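Local structure of ATP-dependent RNA helicase HrpB (Escherichia coli, 6EUD) at residues 528-540 and 551-563. The protein hydrolyses ATP to ADP and phosphate as a bacterial DEAH/RHA-type RNA helicase that binds single-stranded RNA. Residues are numbered along the deposited sequence; the frame is centred on the assembly and turned at random.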
loop_
_atom_site.group_PDB
_atom_site.type_symbol
_atom_site.label_atom_id
_atom_site.label_comp_id
_atom_site.label_asym_id
_atom_site.label_seq_id
_atom_site.Cartn_x
_atom_site.Cartn_y
_atom_site.Cartn_z
ATOM N N ALA A 528 32.512 -7.593 -6.526
ATOM C CA ALA A 528 32.796 -9.004 -6.702
ATOM C C ALA A 528 31.592 -9.768 -7.256
ATOM O O ALA A 528 31.749 -10.635 -8.117
ATOM C CB ALA A 528 33.233 -9.606 -5.388
ATOM N N LEU A 529 30.392 -9.450 -6.779
ATOM C CA LEU A 529 29.216 -10.192 -7.222
ATOM C C LEU A 529 28.815 -9.871 -8.665
ATOM O O LEU A 529 28.269 -10.724 -9.364
ATOM C CB LEU A 529 28.025 -9.941 -6.293
ATOM C CG LEU A 529 28.061 -10.669 -4.954
ATOM C CD1 LEU A 529 26.759 -10.432 -4.204
ATOM C CD2 LEU A 529 28.338 -12.160 -5.153
ATOM N N SER A 530 29.095 -8.652 -9.118
ATOM C CA SER A 530 28.753 -8.257 -10.490
ATOM C C SER A 530 29.691 -8.904 -11.519
ATOM O O SER A 530 29.617 -8.613 -12.714
ATOM C CB SER A 530 28.754 -6.730 -10.634
ATOM O OG SER A 530 30.001 -6.172 -10.275
ATOM N N ARG A 531 30.558 -9.797 -11.043
ATOM C CA ARG A 531 31.317 -10.676 -11.920
ATOM C C ARG A 531 30.479 -11.903 -12.301
ATOM O O ARG A 531 30.900 -12.716 -13.125
ATOM C CB ARG A 531 32.629 -11.126 -11.254
ATOM C CG ARG A 531 33.526 -10.004 -10.714
ATOM C CD ARG A 531 34.305 -9.284 -11.807
ATOM N NE ARG A 531 33.459 -8.366 -12.569
ATOM C CZ ARG A 531 33.128 -7.142 -12.164
ATOM N NH1 ARG A 531 33.561 -6.688 -10.992
ATOM N NH2 ARG A 531 32.358 -6.375 -12.926
ATOM N N HIS A 532 29.296 -12.040 -11.703
ATOM C CA HIS A 532 28.476 -13.223 -11.932
ATOM C C HIS A 532 27.143 -12.899 -12.575
ATOM O O HIS A 532 26.593 -11.812 -12.386
ATOM C CB HIS A 532 28.248 -13.968 -10.619
ATOM C CG HIS A 532 29.513 -14.409 -9.961
ATOM N ND1 HIS A 532 30.165 -15.573 -10.308
ATOM C CD2 HIS A 532 30.263 -13.829 -8.994
ATOM C CE1 HIS A 532 31.255 -15.697 -9.573
ATOM N NE2 HIS A 532 31.338 -14.652 -8.769
ATOM N N GLU A 533 26.611 -13.865 -13.315
ATOM C CA GLU A 533 25.386 -13.653 -14.074
ATOM C C GLU A 533 24.099 -13.873 -13.283
ATOM O O GLU A 533 23.084 -13.197 -13.522
ATOM C CB GLU A 533 25.370 -14.562 -15.293
ATOM C CG GLU A 533 24.159 -14.363 -16.164
ATOM C CD GLU A 533 24.192 -15.253 -17.367
ATOM O OE1 GLU A 533 25.211 -15.967 -17.515
ATOM O OE2 GLU A 533 23.216 -15.246 -18.151
ATOM N N TRP A 534 24.113 -14.821 -12.359
ATOM C CA TRP A 534 22.892 -15.102 -11.604
ATOM C C TRP A 534 23.050 -14.902 -10.104
ATOM O O TRP A 534 23.955 -15.466 -9.489
ATOM C CB TRP A 534 22.422 -16.520 -11.885
ATOM C CG TRP A 534 21.837 -16.663 -13.221
ATOM C CD1 TRP A 534 22.497 -16.970 -14.368
ATOM C CD2 TRP A 534 20.455 -16.511 -13.572
ATOM N NE1 TRP A 534 21.613 -17.018 -15.419
ATOM C CE2 TRP A 534 20.352 -16.742 -14.956
ATOM C CE3 TRP A 534 19.298 -16.207 -12.850
ATOM C CZ2 TRP A 534 19.138 -16.681 -15.636
ATOM C CZ3 TRP A 534 18.087 -16.146 -13.531
ATOM C CH2 TRP A 534 18.019 -16.381 -14.909
ATOM N N LEU A 535 22.164 -14.095 -9.528
ATOM C CA LEU A 535 22.175 -13.824 -8.095
ATOM C C LEU A 535 20.798 -14.006 -7.485
ATOM O O LEU A 535 19.806 -14.110 -8.195
ATOM C CB LEU A 535 22.653 -12.403 -7.808
ATOM C CG LEU A 535 23.961 -11.933 -8.441
ATOM C CD1 LEU A 535 24.134 -10.428 -8.213
ATOM C CD2 LEU A 535 25.150 -12.739 -7.888
ATOM N N ILE A 536 20.745 -14.058 -6.158
ATOM C CA ILE A 536 19.490 -13.848 -5.442
ATOM C C ILE A 536 19.731 -12.628 -4.577
ATOM O O ILE A 536 20.669 -12.625 -3.787
ATOM C CB ILE A 536 19.078 -15.045 -4.557
ATOM C CG1 ILE A 536 19.096 -16.350 -5.352
ATOM C CG2 ILE A 536 17.685 -14.802 -4.010
ATOM C CD1 ILE A 536 18.681 -17.527 -4.559
ATOM N N ALA A 537 18.928 -11.584 -4.742
ATOM C CA ALA A 537 19.151 -10.345 -4.004
ATOM C C ALA A 537 18.008 -10.051 -3.048
ATOM O O ALA A 537 17.085 -9.314 -3.390
ATOM C CB ALA A 537 19.346 -9.176 -4.962
ATOM N N PRO A 538 18.072 -10.619 -1.837
ATOM C CA PRO A 538 16.983 -10.399 -0.883
ATOM C C PRO A 538 16.868 -8.947 -0.402
ATOM O O PRO A 538 15.755 -8.485 -0.167
ATOM C CB PRO A 538 17.337 -11.350 0.275
ATOM C CG PRO A 538 18.752 -11.626 0.136
ATOM C CD PRO A 538 19.050 -11.596 -1.327
ATOM N N LEU A 539 17.986 -8.244 -0.269
ATOM C CA LEU A 539 17.958 -6.873 0.239
ATOM C C LEU A 539 18.222 -5.830 -0.859
ATOM O O LEU A 539 19.293 -5.805 -1.479
ATOM C CB LEU A 539 18.974 -6.719 1.370
ATOM C CG LEU A 539 18.717 -5.613 2.385
ATOM C CD1 LEU A 539 17.341 -5.770 2.991
ATOM C CD2 LEU A 539 19.777 -5.657 3.451
ATOM N N LEU A 540 17.238 -4.961 -1.072
ATOM C CA LEU A 540 17.240 -4.016 -2.186
ATOM C C LEU A 540 16.827 -2.611 -1.786
ATOM O O LEU A 540 15.786 -2.424 -1.141
ATOM C CB LEU A 540 16.294 -4.494 -3.286
ATOM C CG LEU A 540 16.625 -5.808 -3.965
ATOM C CD1 LEU A 540 15.363 -6.494 -4.445
ATOM C CD2 LEU A 540 17.567 -5.532 -5.114
ATOM N N ILE A 551 21.299 -3.128 -5.293
ATOM C CA ILE A 551 21.453 -4.390 -4.590
ATOM C C ILE A 551 22.347 -4.188 -3.375
ATOM O O ILE A 551 23.486 -3.762 -3.516
ATOM C CB ILE A 551 22.026 -5.465 -5.528
ATOM C CG1 ILE A 551 21.027 -5.742 -6.660
ATOM C CG2 ILE A 551 22.340 -6.735 -4.769
ATOM C CD1 ILE A 551 21.578 -6.628 -7.755
ATOM N N LEU A 552 21.816 -4.478 -2.185
ATOM C CA LEU A 552 22.541 -4.240 -0.936
ATOM C C LEU A 552 23.161 -5.522 -0.396
ATOM O O LEU A 552 24.317 -5.519 0.028
ATOM C CB LEU A 552 21.615 -3.626 0.115
ATOM C CG LEU A 552 20.916 -2.301 -0.194
ATOM C CD1 LEU A 552 20.036 -1.922 0.972
ATOM C CD2 LEU A 552 21.932 -1.183 -0.491
ATOM N N LEU A 553 22.382 -6.607 -0.396
ATOM C CA LEU A 553 22.876 -7.933 -0.013
ATOM C C LEU A 553 22.413 -8.968 -1.019
ATOM O O LEU A 553 21.217 -9.065 -1.324
ATOM C CB LEU A 553 22.401 -8.329 1.388
ATOM C CG LEU A 553 23.202 -7.812 2.577
ATOM C CD1 LEU A 553 22.574 -8.336 3.864
ATOM C CD2 LEU A 553 24.664 -8.201 2.461
ATOM N N ALA A 554 23.353 -9.746 -1.544
ATOM C CA ALA A 554 23.000 -10.743 -2.553
ATOM C C ALA A 554 23.885 -11.963 -2.446
ATOM O O ALA A 554 24.978 -11.922 -1.860
ATOM C CB ALA A 554 23.089 -10.159 -3.955
ATOM N N LEU A 555 23.396 -13.046 -3.032
ATOM C CA LEU A 555 24.112 -14.310 -3.042
ATOM C C LEU A 555 24.279 -14.747 -4.487
ATOM O O LEU A 555 23.357 -14.574 -5.304
ATOM C CB LEU A 555 23.358 -15.375 -2.234
ATOM C CG LEU A 555 24.189 -16.625 -1.928
ATOM C CD1 LEU A 555 25.144 -16.357 -0.766
ATOM C CD2 LEU A 555 23.304 -17.840 -1.668
ATOM N N LEU A 556 25.452 -15.284 -4.809
ATOM C CA LEU A 556 25.695 -15.795 -6.146
ATOM C C LEU A 556 25.203 -17.223 -6.218
ATOM O O LEU A 556 25.386 -18.006 -5.290
ATOM C CB LEU A 556 27.176 -15.702 -6.531
ATOM C CG LEU A 556 28.196 -16.702 -5.995
ATOM C CD1 LEU A 556 28.349 -17.898 -6.920
ATOM C CD2 LEU A 556 29.549 -16.009 -5.800
ATOM N N VAL A 557 24.547 -17.545 -7.323
ATOM C CA VAL A 557 23.986 -18.864 -7.533
ATOM C C VAL A 557 24.379 -19.385 -8.905
ATOM O O VAL A 557 24.423 -18.637 -9.882
ATOM C CB VAL A 557 22.452 -18.855 -7.410
ATOM C CG1 VAL A 557 22.040 -18.473 -6.001
ATOM C CG2 VAL A 557 21.845 -17.897 -8.403
ATOM N N ASP A 558 24.700 -20.667 -8.971
ATOM C CA ASP A 558 24.794 -21.336 -10.252
ATOM C C ASP A 558 23.362 -21.679 -10.653
ATOM O O ASP A 558 22.692 -22.470 -9.986
ATOM C CB ASP A 558 25.689 -22.572 -10.161
ATOM C CG ASP A 558 25.900 -23.239 -11.503
ATOM O OD1 ASP A 558 26.995 -23.077 -12.089
ATOM O OD2 ASP A 558 24.971 -23.930 -11.970
ATOM N N ILE A 559 22.882 -21.056 -11.721
ATOM C CA ILE A 559 21.466 -21.123 -12.037
ATOM C C ILE A 559 21.052 -22.532 -12.405
ATOM O O ILE A 559 19.912 -22.928 -12.166
ATOM C CB ILE A 559 21.083 -20.142 -13.187
ATOM C CG1 ILE A 559 19.562 -20.034 -13.331
ATOM C CG2 ILE A 559 21.760 -20.535 -14.507
ATOM C CD1 ILE A 559 18.855 -19.606 -12.078
ATOM N N ASP A 560 21.986 -23.295 -12.963
ATOM C CA ASP A 560 21.707 -24.663 -13.388
ATOM C C ASP A 560 21.441 -25.569 -12.188
ATOM O O ASP A 560 20.540 -26.412 -12.223
ATOM C CB ASP A 560 22.867 -25.200 -14.227
ATOM C CG ASP A 560 23.059 -24.422 -15.516
ATOM O OD1 ASP A 560 22.204 -24.548 -16.424
ATOM O OD2 ASP A 560 24.055 -23.671 -15.611
ATOM N N GLU A 561 22.227 -25.386 -11.132
ATOM C CA GLU A 561 22.003 -26.091 -9.885
ATOM C C GLU A 561 20.679 -25.705 -9.275
ATOM O O GLU A 561 19.931 -26.557 -8.807
ATOM C CB GLU A 561 23.102 -25.778 -8.893
ATOM C CG GLU A 561 24.427 -25.663 -9.519
ATOM C CD GLU A 561 25.519 -26.115 -8.601
ATOM O OE1 GLU A 561 25.340 -26.000 -7.370
ATOM O OE2 GLU A 561 26.558 -26.566 -9.115
ATOM N N LEU A 562 20.406 -24.406 -9.263
ATOM C CA LEU A 562 19.246 -23.881 -8.559
ATOM C C LEU A 562 17.962 -24.366 -9.192
ATOM O O LEU A 562 17.043 -24.805 -8.501
ATOM C CB LEU A 562 19.277 -22.354 -8.535
ATOM C CG LEU A 562 18.293 -21.692 -7.571
ATOM C CD1 LEU A 562 18.535 -22.169 -6.141
ATOM C CD2 LEU A 562 18.400 -20.178 -7.671
ATOM N N VAL A 563 17.906 -24.292 -10.513
ATOM C CA VAL A 563 16.734 -24.726 -11.260
ATOM C C VAL A 563 16.557 -26.236 -11.119
ATOM O O VAL A 563 15.439 -26.753 -11.078
ATOM C CB VAL A 563 16.857 -24.343 -12.749
ATOM C CG1 VAL A 563 15.781 -25.024 -13.564
ATOM C CG2 VAL A 563 16.817 -22.836 -12.903
HETATM O O HOH W 1 25.546 -17.003 -11.986
#
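Ile536 and Leu555 form the hydrogen-bonded antiparallel pair at the middle of this contact, Ile536 N giving to Leu555 O at 2.8 Å in the carbonyl plane and Leu555 N returning a bond to Ile536 O. Two residues along, past the non-hydrogen-bonded pair Leu535/Leu556, Val557 N reaches Trp534 O almost straight (173°), and a water bridges Trp534 N and Val557 O. Beyond Ala537 and Ala554 the register slips at beta bulges, where segment 551-563 turns a corner at Leu553. There Leu539 O takes a good bond from Leu552 N (2.9 Å) and a weak one from Leu553 N.

The aromatic contacts lie at the other end. Ile559, in the first turn of helix 559-565, lies across one face of the Trp534 indole, with CB 3.5 Å from the centroid of the five-membered ring. With CG1 anti to the backbone N (chi1 -170°), CG1 lies over the middle of the indole, and the turn about chi2 (57°) takes CD1 to Trp534 CE3, while CG2 covers the NE1 side. A second CH-pi contact sets Leu556 CD2 over a face of His532, off-centre and nearest NE2 (3.7 Å). Asp558 N-caps the helix, its OD2 accepting from Glu561 N through the anti lone pair.

Among the aliphatic contacts, Leu529 lies over the face that carries Ala554 and Leu556, CD1 against Ala554 CB (3.7 Å) and CD2 against Leu556 CB. Ile536 meets Val557 CG1 through its own CG1, at about a right angle.

The contact is the bulged hairpin of strands 534-542 and 548-552, continued by strand 554-556, within a mixed sheet: strand 503-506 pairs with the other edge of strand 534-542, Tyr513 packs against Leu535 and Ile551, and helices 491-498 and 433-447 cover Ile536, Leu555 and Leu553.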